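Local structure of N-acetylneuraminate epimerase (Escherichia coli, 2UVK) at residues V8-G13 with G27-A32; K199-W204 with D223-N228; P212-D217 with K264-N269; L313-S318 with S335-V340. The protein catalyses the mutarotation of the sialic acid N-acetylneuraminate, speeding the equilibrium between its alpha- and beta-anomers in the bacterial periplasm. All coordinates share one frame; numbering follows the deposited sequence.

Contact 1: V8-G13 with G27-A32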
loop_
_atom_site.group_PDB
_atom_site.type_symbol
_atom_site.label_atom_id
_atom_site.label_comp_id
_atom_site.label_asym_id
_atom_site.label_seq_id
_atom_site.Cartn_x
_atom_site.Cartn_y
_atom_site.Cartn_z
ATOM N N VAL B 8 22.700 -1.350 -26.674
ATOM C CA VAL B 8 22.609 0.073 -26.309
ATOM C C VAL B 8 23.088 0.202 -24.856
ATOM O O VAL B 8 23.093 -0.804 -24.145
ATOM C CB VAL B 8 21.181 0.618 -26.451
ATOM C CG1 VAL B 8 20.707 0.555 -27.918
ATOM C CG2 VAL B 8 20.213 -0.107 -25.514
ATOM N N PRO B 9 23.515 1.411 -24.420
ATOM C CA PRO B 9 23.858 1.645 -23.005
ATOM C C PRO B 9 22.691 1.270 -22.112
ATOM O O PRO B 9 21.553 1.566 -22.432
ATOM C CB PRO B 9 24.147 3.149 -22.952
ATOM C CG PRO B 9 24.545 3.500 -24.379
ATOM C CD PRO B 9 23.711 2.629 -25.234
ATOM N N PHE B 10 22.981 0.578 -21.008
ATOM C CA PHE B 10 21.975 -0.244 -20.335
ATOM C C PHE B 10 21.986 -0.085 -18.815
ATOM O O PHE B 10 22.625 -0.856 -18.088
ATOM C CB PHE B 10 22.199 -1.715 -20.740
ATOM C CG PHE B 10 21.197 -2.664 -20.167
ATOM C CD1 PHE B 10 21.615 -3.788 -19.453
ATOM C CD2 PHE B 10 19.843 -2.486 -20.370
ATOM C CE1 PHE B 10 20.700 -4.658 -18.901
ATOM C CE2 PHE B 10 18.933 -3.368 -19.835
ATOM C CZ PHE B 10 19.380 -4.471 -19.089
ATOM N N LYS B 11 21.244 0.903 -18.331
ATOM C CA LYS B 11 21.105 1.149 -16.898
ATOM C C LYS B 11 19.653 1.053 -16.488
ATOM O O LYS B 11 18.764 1.312 -17.299
ATOM C CB LYS B 11 21.659 2.530 -16.508
ATOM C CG LYS B 11 20.870 3.748 -17.042
ATOM C CD LYS B 11 21.526 5.036 -16.599
ATOM C CE LYS B 11 20.765 6.223 -17.143
ATOM N NZ LYS B 11 21.330 7.553 -16.705
ATOM N N SER B 12 19.409 0.679 -15.231
ATOM C CA SER B 12 18.072 0.630 -14.663
ATOM C C SER B 12 17.164 -0.420 -15.290
ATOM O O SER B 12 15.941 -0.403 -15.077
ATOM C CB SER B 12 17.400 2.011 -14.736
ATOM O OG SER B 12 18.319 3.035 -14.394
ATOM N N GLY B 13 17.775 -1.379 -15.999
ATOM C CA GLY B 13 17.033 -2.431 -16.679
ATOM C C GLY B 13 16.831 -3.641 -15.797
ATOM O O GLY B 13 17.106 -3.592 -14.591
ATOM N N GLY B 27 14.804 -0.504 -18.787
ATOM C CA GLY B 27 15.709 0.535 -18.371
ATOM C C GLY B 27 16.003 1.407 -19.565
ATOM O O GLY B 27 15.089 1.715 -20.351
ATOM N N SER B 28 17.248 1.802 -19.721
ATOM C CA SER B 28 17.617 2.715 -20.817
ATOM C C SER B 28 17.536 2.041 -22.192
ATOM O O SER B 28 17.741 2.720 -23.223
ATOM C CB SER B 28 18.985 3.338 -20.565
ATOM O OG SER B 28 19.982 2.354 -20.413
ATOM N N ALA B 29 17.228 0.741 -22.227
ATOM C CA ALA B 29 16.955 0.051 -23.503
ATOM C C ALA B 29 15.534 0.286 -24.023
ATOM O O ALA B 29 15.172 -0.191 -25.098
ATOM C CB ALA B 29 17.261 -1.436 -23.402
ATOM N N GLY B 30 14.725 1.049 -23.304
ATOM C CA GLY B 30 13.355 1.278 -23.732
ATOM C C GLY B 30 12.540 0.027 -23.684
ATOM O O GLY B 30 12.611 -0.699 -22.707
ATOM N N THR B 31 11.742 -0.236 -24.721
ATOM C CA THR B 31 10.946 -1.443 -24.753
ATOM C C THR B 31 11.725 -2.686 -25.254
ATOM O O THR B 31 11.146 -3.790 -25.339
ATOM C CB THR B 31 9.701 -1.266 -25.612
ATOM O OG1 THR B 31 10.099 -0.867 -26.941
ATOM C CG2 THR B 31 8.785 -0.194 -25.005
ATOM N N ALA B 32 13.012 -2.510 -25.552
ATOM C CA ALA B 32 13.808 -3.599 -26.151
ATOM C C ALA B 32 14.141 -4.674 -25.123
ATOM O O ALA B 32 14.436 -4.370 -23.969
ATOM C CB ALA B 32 15.065 -3.065 -26.759
HETATM O O HOH W 1 20.505 3.645 -24.071
#

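Contact 2: K199-W204 with D223-N228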
loop_
_atom_site.group_PDB
_atom_site.type_symbol
_atom_site.label_atom_id
_atom_site.label_comp_id
_atom_site.label_asym_id
_atom_site.label_seq_id
_atom_site.Cartn_x
_atom_site.Cartn_y
_atom_site.Cartn_z
ATOM N N LYS B 199 19.421 -18.628 -2.457
ATOM C CA LYS B 199 20.020 -19.944 -2.669
ATOM C C LYS B 199 19.258 -20.913 -1.796
ATOM O O LYS B 199 19.342 -20.839 -0.589
ATOM C CB LYS B 199 21.501 -19.927 -2.313
ATOM C CG LYS B 199 22.213 -21.253 -2.596
ATOM C CD LYS B 199 23.697 -21.180 -2.291
ATOM N N GLY B 200 18.475 -21.787 -2.419
ATOM C CA GLY B 200 17.658 -22.744 -1.688
ATOM C C GLY B 200 16.721 -22.047 -0.729
ATOM O O GLY B 200 16.001 -21.124 -1.116
ATOM N N ASP B 201 16.775 -22.433 0.542
ATOM C CA ASP B 201 15.820 -21.935 1.534
ATOM C C ASP B 201 16.290 -20.651 2.218
ATOM O O ASP B 201 15.702 -20.237 3.216
ATOM C CB ASP B 201 15.518 -23.034 2.574
ATOM C CG ASP B 201 14.519 -24.056 2.075
ATOM O OD1 ASP B 201 13.802 -23.806 1.090
ATOM O OD2 ASP B 201 14.460 -25.170 2.671
ATOM N N LYS B 202 17.319 -20.001 1.661
ATOM C CA LYS B 202 17.790 -18.705 2.175
ATOM C C LYS B 202 17.725 -17.620 1.107
ATOM O O LYS B 202 18.056 -17.875 -0.038
ATOM C CB LYS B 202 19.228 -18.790 2.641
ATOM C CG LYS B 202 19.463 -19.801 3.770
ATOM C CD LYS B 202 18.677 -19.493 5.028
ATOM C CE LYS B 202 19.035 -20.467 6.159
ATOM N NZ LYS B 202 20.440 -20.288 6.591
ATOM N N THR B 203 17.283 -16.431 1.511
ATOM C CA THR B 203 17.379 -15.238 0.659
ATOM C C THR B 203 17.958 -14.093 1.492
ATOM O O THR B 203 17.638 -13.940 2.668
ATOM C CB THR B 203 16.006 -14.870 0.158
ATOM O OG1 THR B 203 15.523 -15.931 -0.676
ATOM C CG2 THR B 203 16.041 -13.512 -0.617
ATOM N N TRP B 204 18.802 -13.289 0.852
ATOM C CA TRP B 204 19.452 -12.148 1.469
ATOM C C TRP B 204 19.049 -10.856 0.753
ATOM O O TRP B 204 18.972 -10.852 -0.467
ATOM C CB TRP B 204 20.965 -12.328 1.403
ATOM C CG TRP B 204 21.441 -13.552 2.129
ATOM C CD1 TRP B 204 21.763 -13.619 3.441
ATOM C CD2 TRP B 204 21.660 -14.869 1.581
ATOM N NE1 TRP B 204 22.153 -14.894 3.759
ATOM C CE2 TRP B 204 22.093 -15.686 2.646
ATOM C CE3 TRP B 204 21.510 -15.444 0.318
ATOM C CZ2 TRP B 204 22.402 -17.042 2.473
ATOM C CZ3 TRP B 204 21.821 -16.792 0.149
ATOM C CH2 TRP B 204 22.255 -17.573 1.230
ATOM N N ASP B 223 14.920 -16.781 6.215
ATOM C CA ASP B 223 15.192 -18.196 6.429
ATOM C C ASP B 223 13.889 -18.992 6.285
ATOM O O ASP B 223 13.008 -18.934 7.143
ATOM C CB ASP B 223 15.806 -18.323 7.807
ATOM C CG ASP B 223 16.168 -19.761 8.162
ATOM O OD1 ASP B 223 15.738 -20.693 7.455
ATOM O OD2 ASP B 223 16.888 -19.943 9.170
ATOM N N PHE B 224 13.772 -19.709 5.176
ATOM C CA PHE B 224 12.606 -20.526 4.870
ATOM C C PHE B 224 12.804 -22.001 5.270
ATOM O O PHE B 224 12.026 -22.833 4.824
ATOM C CB PHE B 224 12.330 -20.522 3.357
ATOM C CG PHE B 224 11.853 -19.183 2.789
ATOM C CD1 PHE B 224 10.506 -18.945 2.623
ATOM C CD2 PHE B 224 12.758 -18.224 2.358
ATOM C CE1 PHE B 224 10.060 -17.747 2.078
ATOM C CE2 PHE B 224 12.302 -17.018 1.788
ATOM C CZ PHE B 224 10.967 -16.803 1.670
ATOM N N THR B 225 13.817 -22.313 6.078
ATOM C CA THR B 225 14.165 -23.723 6.378
ATOM C C THR B 225 13.158 -24.413 7.285
ATOM O O THR B 225 13.041 -25.645 7.271
ATOM C CB THR B 225 15.561 -23.851 7.016
ATOM O OG1 THR B 225 15.624 -23.083 8.227
ATOM C CG2 THR B 225 16.655 -23.388 6.067
ATOM N N GLY B 226 12.430 -23.637 8.075
ATOM C CA GLY B 226 11.548 -24.197 9.077
ATOM C C GLY B 226 10.098 -24.089 8.690
ATOM O O GLY B 226 9.752 -23.683 7.577
ATOM N N ASN B 227 9.240 -24.424 9.643
ATOM C CA ASN B 227 7.808 -24.378 9.439
ATOM C C ASN B 227 7.298 -22.939 9.294
ATOM O O ASN B 227 6.243 -22.706 8.718
ATOM C CB ASN B 227 7.088 -25.067 10.611
ATOM C CG ASN B 227 7.356 -26.579 10.685
ATOM O OD1 ASN B 227 6.731 -27.279 11.483
ATOM N ND2 ASN B 227 8.279 -27.083 9.865
ATOM N N ASN B 228 8.046 -21.989 9.847
ATOM C CA ASN B 228 7.677 -20.583 9.856
ATOM C C ASN B 228 8.835 -19.749 9.311
ATOM O O ASN B 228 9.973 -19.932 9.721
ATOM C CB ASN B 228 7.379 -20.152 11.289
ATOM C CG ASN B 228 6.226 -20.928 11.902
ATOM O OD1 ASN B 228 5.128 -20.957 11.340
ATOM N ND2 ASN B 228 6.459 -21.544 13.066
HETATM O O HOH W 2 19.554 -18.946 9.009
#

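Contact 3: P212-D217 with K264-N269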
loop_
_atom_site.group_PDB
_atom_site.type_symbol
_atom_site.label_atom_id
_atom_site.label_comp_id
_atom_site.label_asym_id
_atom_site.label_seq_id
_atom_site.Cartn_x
_atom_site.Cartn_y
_atom_site.Cartn_z
ATOM N N PRO B 212 13.911 8.305 0.359
ATOM C CA PRO B 212 14.637 9.026 -0.691
ATOM C C PRO B 212 15.883 9.729 -0.162
ATOM O O PRO B 212 15.770 10.510 0.788
ATOM C CB PRO B 212 13.581 9.972 -1.239
ATOM C CG PRO B 212 12.298 9.258 -1.002
ATOM C CD PRO B 212 12.481 8.639 0.362
ATOM N N GLY B 213 17.050 9.360 -0.698
ATOM C CA GLY B 213 18.343 9.938 -0.316
ATOM C C GLY B 213 19.066 9.388 0.905
ATOM O O GLY B 213 20.143 9.878 1.282
ATOM N N LEU B 214 18.491 8.379 1.534
ATOM C CA LEU B 214 19.116 7.719 2.667
ATOM C C LEU B 214 19.117 6.223 2.473
ATOM O O LEU B 214 18.054 5.619 2.317
ATOM C CB LEU B 214 18.327 8.027 3.922
ATOM C CG LEU B 214 18.851 7.360 5.193
ATOM C CD1 LEU B 214 20.207 7.959 5.659
ATOM C CD2 LEU B 214 17.790 7.445 6.275
ATOM N N ARG B 215 20.300 5.637 2.496
ATOM C CA ARG B 215 20.460 4.202 2.401
ATOM C C ARG B 215 20.769 3.583 3.761
ATOM O O ARG B 215 21.139 4.294 4.729
ATOM C CB ARG B 215 21.565 3.889 1.427
ATOM C CG ARG B 215 21.192 4.187 -0.019
ATOM C CD ARG B 215 22.171 5.103 -0.660
ATOM N NE ARG B 215 21.828 5.375 -2.059
ATOM C CZ ARG B 215 20.972 6.310 -2.467
ATOM N NH1 ARG B 215 20.298 7.065 -1.605
ATOM N NH2 ARG B 215 20.748 6.457 -3.769
ATOM N N THR B 216 20.623 2.271 3.805
ATOM C CA THR B 216 20.955 1.438 4.956
ATOM C C THR B 216 22.123 0.508 4.615
ATOM O O THR B 216 22.258 0.087 3.460
ATOM C CB THR B 216 19.752 0.603 5.412
ATOM O OG1 THR B 216 20.103 -0.152 6.579
ATOM C CG2 THR B 216 19.311 -0.358 4.339
ATOM N N ASP B 217 22.999 0.219 5.596
ATOM C CA ASP B 217 24.041 -0.784 5.415
ATOM C C ASP B 217 23.568 -2.165 5.896
ATOM O O ASP B 217 24.343 -3.114 5.917
ATOM C CB ASP B 217 25.344 -0.366 6.120
ATOM C CG ASP B 217 25.208 -0.326 7.606
ATOM O OD1 ASP B 217 24.066 -0.355 8.096
ATOM O OD2 ASP B 217 26.267 -0.262 8.285
ATOM N N LYS B 264 27.714 10.004 0.667
ATOM C CA LYS B 264 28.615 9.808 1.797
ATOM C C LYS B 264 28.288 10.823 2.892
ATOM O O LYS B 264 28.124 12.003 2.611
ATOM C CB LYS B 264 30.065 9.948 1.342
ATOM C CG LYS B 264 31.085 9.376 2.300
ATOM N N GLY B 265 28.136 10.350 4.123
ATOM C CA GLY B 265 27.769 11.221 5.241
ATOM C C GLY B 265 26.283 11.333 5.537
ATOM O O GLY B 265 25.889 11.914 6.552
ATOM N N SER B 266 25.436 10.763 4.674
ATOM C CA SER B 266 23.999 10.905 4.836
ATOM C C SER B 266 23.453 10.210 6.098
ATOM O O SER B 266 22.516 10.711 6.707
ATOM C CB SER B 266 23.240 10.426 3.554
ATOM O OG SER B 266 23.649 9.137 3.147
ATOM N N ARG B 267 24.004 9.054 6.473
ATOM C CA ARG B 267 23.498 8.316 7.648
ATOM C C ARG B 267 23.745 9.170 8.887
ATOM O O ARG B 267 22.858 9.318 9.725
ATOM C CB ARG B 267 24.143 6.930 7.771
ATOM C CG ARG B 267 23.756 6.120 9.019
ATOM C CD ARG B 267 22.270 6.045 9.330
ATOM N NE ARG B 267 21.522 5.334 8.282
ATOM C CZ ARG B 267 20.203 5.150 8.286
ATOM N NH1 ARG B 267 19.425 5.626 9.250
ATOM N NH2 ARG B 267 19.638 4.486 7.279
ATOM N N GLU B 268 24.914 9.783 8.939
ATOM C CA GLU B 268 25.251 10.599 10.090
ATOM C C GLU B 268 24.324 11.819 10.150
ATOM O O GLU B 268 23.780 12.108 11.209
ATOM C CB GLU B 268 26.721 10.996 10.066
ATOM C CG GLU B 268 27.188 11.641 11.366
ATOM C CD GLU B 268 28.155 12.770 11.111
ATOM O OE1 GLU B 268 29.055 12.596 10.259
ATOM O OE2 GLU B 268 28.002 13.836 11.759
ATOM N N ASN B 269 24.084 12.503 9.024
ATOM C CA ASN B 269 23.072 13.571 8.997
ATOM C C ASN B 269 21.693 13.137 9.503
ATOM O O ASN B 269 21.077 13.808 10.334
ATOM C CB ASN B 269 22.875 14.153 7.608
ATOM C CG ASN B 269 24.074 14.867 7.088
ATOM O OD1 ASN B 269 25.111 14.984 7.770
ATOM N ND2 ASN B 269 23.947 15.376 5.863
HETATM O O HOH W 3 22.243 8.020 0.802
HETATM O O HOH W 4 23.212 3.576 6.619
HETATM O O HOH W 5 22.943 6.658 3.236
#

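Contact 4: L313-S318 with S335-V340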
loop_
_atom_site.group_PDB
_atom_site.type_symbol
_atom_site.label_atom_id
_atom_site.label_comp_id
_atom_site.label_asym_id
_atom_site.label_seq_id
_atom_site.Cartn_x
_atom_site.Cartn_y
_atom_site.Cartn_z
ATOM N N LEU B 313 23.249 -11.557 -12.387
ATOM C CA LEU B 313 22.743 -12.909 -12.687
ATOM C C LEU B 313 23.743 -13.952 -12.191
ATOM O O LEU B 313 24.928 -13.695 -12.245
ATOM C CB LEU B 313 22.549 -13.091 -14.181
ATOM C CG LEU B 313 21.461 -12.232 -14.831
ATOM C CD1 LEU B 313 21.463 -12.413 -16.337
ATOM C CD2 LEU B 313 20.092 -12.587 -14.225
ATOM N N PRO B 314 23.247 -15.109 -11.706
ATOM C CA PRO B 314 24.162 -16.226 -11.416
ATOM C C PRO B 314 24.605 -16.909 -12.699
ATOM O O PRO B 314 23.771 -17.240 -13.523
ATOM C CB PRO B 314 23.291 -17.181 -10.579
ATOM C CG PRO B 314 21.918 -16.947 -11.032
ATOM C CD PRO B 314 21.857 -15.453 -11.367
ATOM N N TRP B 315 25.905 -17.109 -12.874
ATOM C CA TRP B 315 26.399 -17.806 -14.048
ATOM C C TRP B 315 27.722 -18.493 -13.739
ATOM O O TRP B 315 28.658 -17.858 -13.273
ATOM C CB TRP B 315 26.554 -16.827 -15.213
ATOM C CG TRP B 315 26.940 -17.484 -16.490
ATOM C CD1 TRP B 315 26.375 -18.589 -17.036
ATOM C CD2 TRP B 315 27.988 -17.090 -17.375
ATOM N NE1 TRP B 315 26.996 -18.910 -18.210
ATOM C CE2 TRP B 315 27.994 -18.005 -18.444
ATOM C CE3 TRP B 315 28.919 -16.047 -17.373
ATOM C CZ2 TRP B 315 28.897 -17.916 -19.503
ATOM C CZ3 TRP B 315 29.819 -15.956 -18.435
ATOM C CH2 TRP B 315 29.799 -16.893 -19.482
ATOM N N ASN B 316 27.784 -19.802 -13.989
ATOM C CA ASN B 316 29.011 -20.582 -13.739
ATOM C C ASN B 316 29.564 -20.369 -12.328
ATOM O O ASN B 316 30.753 -20.107 -12.149
ATOM C CB ASN B 316 30.103 -20.203 -14.754
ATOM C CG ASN B 316 29.772 -20.609 -16.175
ATOM O OD1 ASN B 316 28.869 -21.416 -16.421
ATOM N ND2 ASN B 316 30.526 -20.060 -17.129
ATOM N N ASN B 317 28.696 -20.444 -11.331
ATOM C CA ASN B 317 29.107 -20.261 -9.940
ATOM C C ASN B 317 29.809 -18.922 -9.688
ATOM O O ASN B 317 30.664 -18.800 -8.822
ATOM C CB ASN B 317 30.009 -21.440 -9.510
ATOM C CG ASN B 317 30.110 -21.592 -8.001
ATOM O OD1 ASN B 317 29.205 -21.203 -7.247
ATOM N ND2 ASN B 317 31.219 -22.195 -7.544
ATOM N N SER B 318 29.385 -17.899 -10.428
ATOM C CA SER B 318 29.965 -16.570 -10.359
ATOM C C SER B 318 28.833 -15.558 -10.402
ATOM O O SER B 318 27.694 -15.907 -10.671
ATOM C CB SER B 318 30.879 -16.329 -11.556
ATOM O OG SER B 318 31.987 -17.227 -11.541
ATOM N N SER B 335 30.099 -5.964 -19.442
ATOM C CA SER B 335 29.762 -6.943 -18.422
ATOM C C SER B 335 31.005 -7.342 -17.653
ATOM O O SER B 335 32.112 -7.279 -18.181
ATOM C CB SER B 335 29.139 -8.182 -19.051
ATOM O OG SER B 335 27.846 -7.889 -19.544
ATOM N N VAL B 336 30.796 -7.734 -16.401
ATOM C CA VAL B 336 31.863 -8.139 -15.490
ATOM C C VAL B 336 31.484 -9.499 -14.924
ATOM O O VAL B 336 30.301 -9.794 -14.713
ATOM C CB VAL B 336 31.988 -7.114 -14.312
ATOM C CG1 VAL B 336 33.265 -7.355 -13.487
ATOM C CG2 VAL B 336 31.940 -5.683 -14.845
ATOM N N LEU B 337 32.492 -10.333 -14.674
ATOM C CA LEU B 337 32.293 -11.595 -13.992
ATOM C C LEU B 337 33.126 -11.583 -12.706
ATOM O O LEU B 337 34.338 -11.324 -12.739
ATOM C CB LEU B 337 32.697 -12.754 -14.901
ATOM C CG LEU B 337 32.144 -14.122 -14.503
ATOM C CD1 LEU B 337 30.620 -14.217 -14.525
ATOM C CD2 LEU B 337 32.758 -15.158 -15.449
ATOM N N ILE B 338 32.474 -11.824 -11.576
ATOM C CA ILE B 338 33.147 -11.908 -10.288
ATOM C C ILE B 338 33.054 -13.358 -9.817
ATOM O O ILE B 338 31.970 -13.880 -9.597
ATOM C CB ILE B 338 32.556 -10.939 -9.237
ATOM C CG1 ILE B 338 32.519 -9.511 -9.805
ATOM C CG2 ILE B 338 33.390 -10.935 -7.960
ATOM C CD1 ILE B 338 31.852 -8.476 -8.914
ATOM N N THR B 339 34.210 -14.008 -9.692
ATOM C CA THR B 339 34.264 -15.387 -9.223
ATOM C C THR B 339 35.066 -15.438 -7.924
ATOM O O THR B 339 35.969 -14.625 -7.712
ATOM C CB THR B 339 34.949 -16.314 -10.239
ATOM O OG1 THR B 339 34.563 -15.974 -11.582
ATOM C CG2 THR B 339 34.593 -17.787 -9.939
ATOM N N VAL B 340 34.739 -16.388 -7.053
ATOM C CA VAL B 340 35.561 -16.621 -5.865
ATOM C C VAL B 340 36.416 -17.864 -6.090
ATOM O O VAL B 340 35.887 -18.945 -6.354
ATOM C CB VAL B 340 34.732 -16.768 -4.563
ATOM C CG1 VAL B 340 33.912 -15.498 -4.298
ATOM C CG2 VAL B 340 33.835 -18.010 -4.616
#

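Contact 1: V8-G13 with G27-A32
Ser28 plugs its hydroxyl into the backbone of Pro9-Lys11. Its OG sits between the backbone N and the carbonyl carbon (chi1 58°), gives its proton to Pro9 O at 2.7 Å and accepts from Lys11 N at 2.8 Å in a nearly straight bond (168°). The donated bond meets the Pro9 carbonyl well off its C=O direction, tilted from the carbonyl plane. Ser28 N returns a bond to Lys11 O (2.9 Å), and Gly27 CA adds a CA-H...O contact to the same oxygen. A water donates to both Pro9 O and Ser28 O, tying the two backbones once more. The apolar share is small: Ala29 CB lies 3.9 Å from Val8 CG2 and also touches Phe10 CD2. Gly27 has positive phi, and a CB there would run into Lys11 O and Gly13 N. The Lys11 chain extends away from the contact, its NZ bonded to Gly329 O. Backbone bonds link Phe10 to Gly324 and Val332, and Ser12 to Gln58 and Tyr309. The N-terminal lead-in is thereby stitched to the loop between strands 21-25 and 33-37, an inter-strand loop of a Kelch beta-propeller blade.

Contact 2: K199-W204 with D223-N228
Asp201 and Phe224 share the direct hydrogen bond of this contact: Phe224 N gives its proton to Asp201 O at 2.8 Å, almost in line with the C=O bond. Next to it Lys202 and Asp223 form an antiparallel non-hydrogen-bonded pair, their side chains on the same sheet face. The pair joins strands 202-206 and 219-223, the two inner strands of a four-stranded antiparallel sheet of the Kelch beta-propeller. Asp201 O also lies at the edge of the Phe224 ring, in its plane, 3.4 Å from Phe224 CB.

The charged groups meet less directly. Lys202 and Asp223 run side by side and point the same way, with Lys202 CE 3.5 Å from Asp223 OD1. Lys202 NZ stays 4.4 Å from Asp223 OD2, beyond a salt bridge, and a water accepting from NZ and donating to OD2 spans the gap. Asp223 OD1 is held within its own segment, taking Thr225 N at 2.9 Å in an Asx turn and the Thr225 hydroxyl on its syn side.

Among apolar contacts, Thr225 CG2, anti to its carbonyl carbon, reaches Asp201 CB at 3.7 Å and also touches Lys202 CE. Around these segments, the Phe224 ring stacks on His117 and touches Phe115, while Thr203 OG1 bonds to Asn198 ND2.

The Asp223 carboxylate is thus divided in its duties: one oxygen fixes the local turn by two donors, and the other faces the ammonium through water. The nearby positive charge probably favours the ionised carboxylate, but at this surface position the attraction is likely to be softened by solvent.

Contact 3: P212-D217 with K264-N269
The guanidinium of Arg267 carries Leu214 on one face, with Leu214 CD1 3.7 Å above its plane and offset toward the rim; Leu214 CD2 lies 3.6 Å from Arg267 NH2. The two side chains cross at about a right angle. At the edge of the same group, near its plane, is Arg215 O, which accepts from Arg267 NH2 at 3.0 Å. The donor stands above the Arg215 carbonyl plane, 47° out of it. Bends at chi2 (48°) and chi3 (64°) curl the Arg267 chain back toward the strand. The other guanidinium, that of Arg215, has Gly213 CA at its edge, in plane.

Waters supply much of the remaining link. One accepts from Arg267 NE and may donate to Arg215 O. Another accepts from Arg215 N and donates to Ser266 OG at 2.6 Å, and a third donates to both Gly213 O and Ser266 OG, which is also hydrogen-bonded to Phe263 O.

Arg215 salt-bridges Glu209, the predicted proton acceptor, and its NE bonds to Ala261 O; the Arg267 bond holds the carbonyl of the same residue, which probably helps to position it. The short strand 214-215 pairs with strand 209-211, while helix 266-271 begins right after Gly265 and presents Ser266 and Arg267 to it; Asp241 takes bonds from Gly265 N and Arg267 N at the start of that helix, which follows strand 254-262 of the next sheet.

Contact 4: L313-S318 with S335-V340
Ser318 is the tight point of this contact. Its CB packs 3.3 Å from Ile338 O and 3.7 Å from Leu337 CD1, and its hydroxyl meets that of Thr339, OG to OG1, in a 2.9 Å hydrogen bond whose donor may be either. With Ser318 OG anti to the carbonyl carbon (chi1 -64°), it also comes within 3.1 Å of Thr339 CG2. Leu337 CD1 reaches from its strand to both Ser318 CB and, at 3.8 Å, Trp315 CE3; the Leu337 and Trp315 side chains cross at about a right angle.

The hairpin tip is looser. Asn316 and Asn317 are exposed and both have positive phi, as suits a tight turn between strands 311-315 and 318-322. Asn316 lays ND2 over one face of the Trp315 ring, 3.5 Å above its plane and offset toward the rim. The exposed turn barely touches 335-340: Asn317 brings only its backbone O toward Thr339 CG2, at 4.2 Å, while its OD1 bonds to Asn252 N and its O to Ser251 OG. Trp315 NE1 makes a weak hydrogen bond to Thr38 OG1.

In this last four-stranded sheet of the Kelch beta-propeller, Ser318 lies on the strand directly beside 335-341, where Ile338 pairs with Leu319, whereas Trp315 reaches across from the strand beyond. The chemistry implies two kinds of hold: one directional hydroxyl bond at a buried serine fixes the edge of the turn, while non-directional apolar packing against Leu337 holds Trp315.

From the N terminus, contact 1 closes the first loop, fastening the lead-in before strand 14-18 to the loop after strand 21-25, with strands 14-18 and 21-25 enclosed between them. Contact 2 joins the start of strand 202-206 to the end of strand 219-223 within one four-stranded sheet. Contact 3 opens inside that loop, at 212-217, and closes beyond it at helix 266-271, so contacts 2 and 3 cross and tie this sheet's connection to the next blade. Contact 4 follows in series, closing a loop within the last sheet. Contacts 1 and 2 lie on opposite sides of the chain's centre, their centres about 32 Å apart, and no two contacts touch.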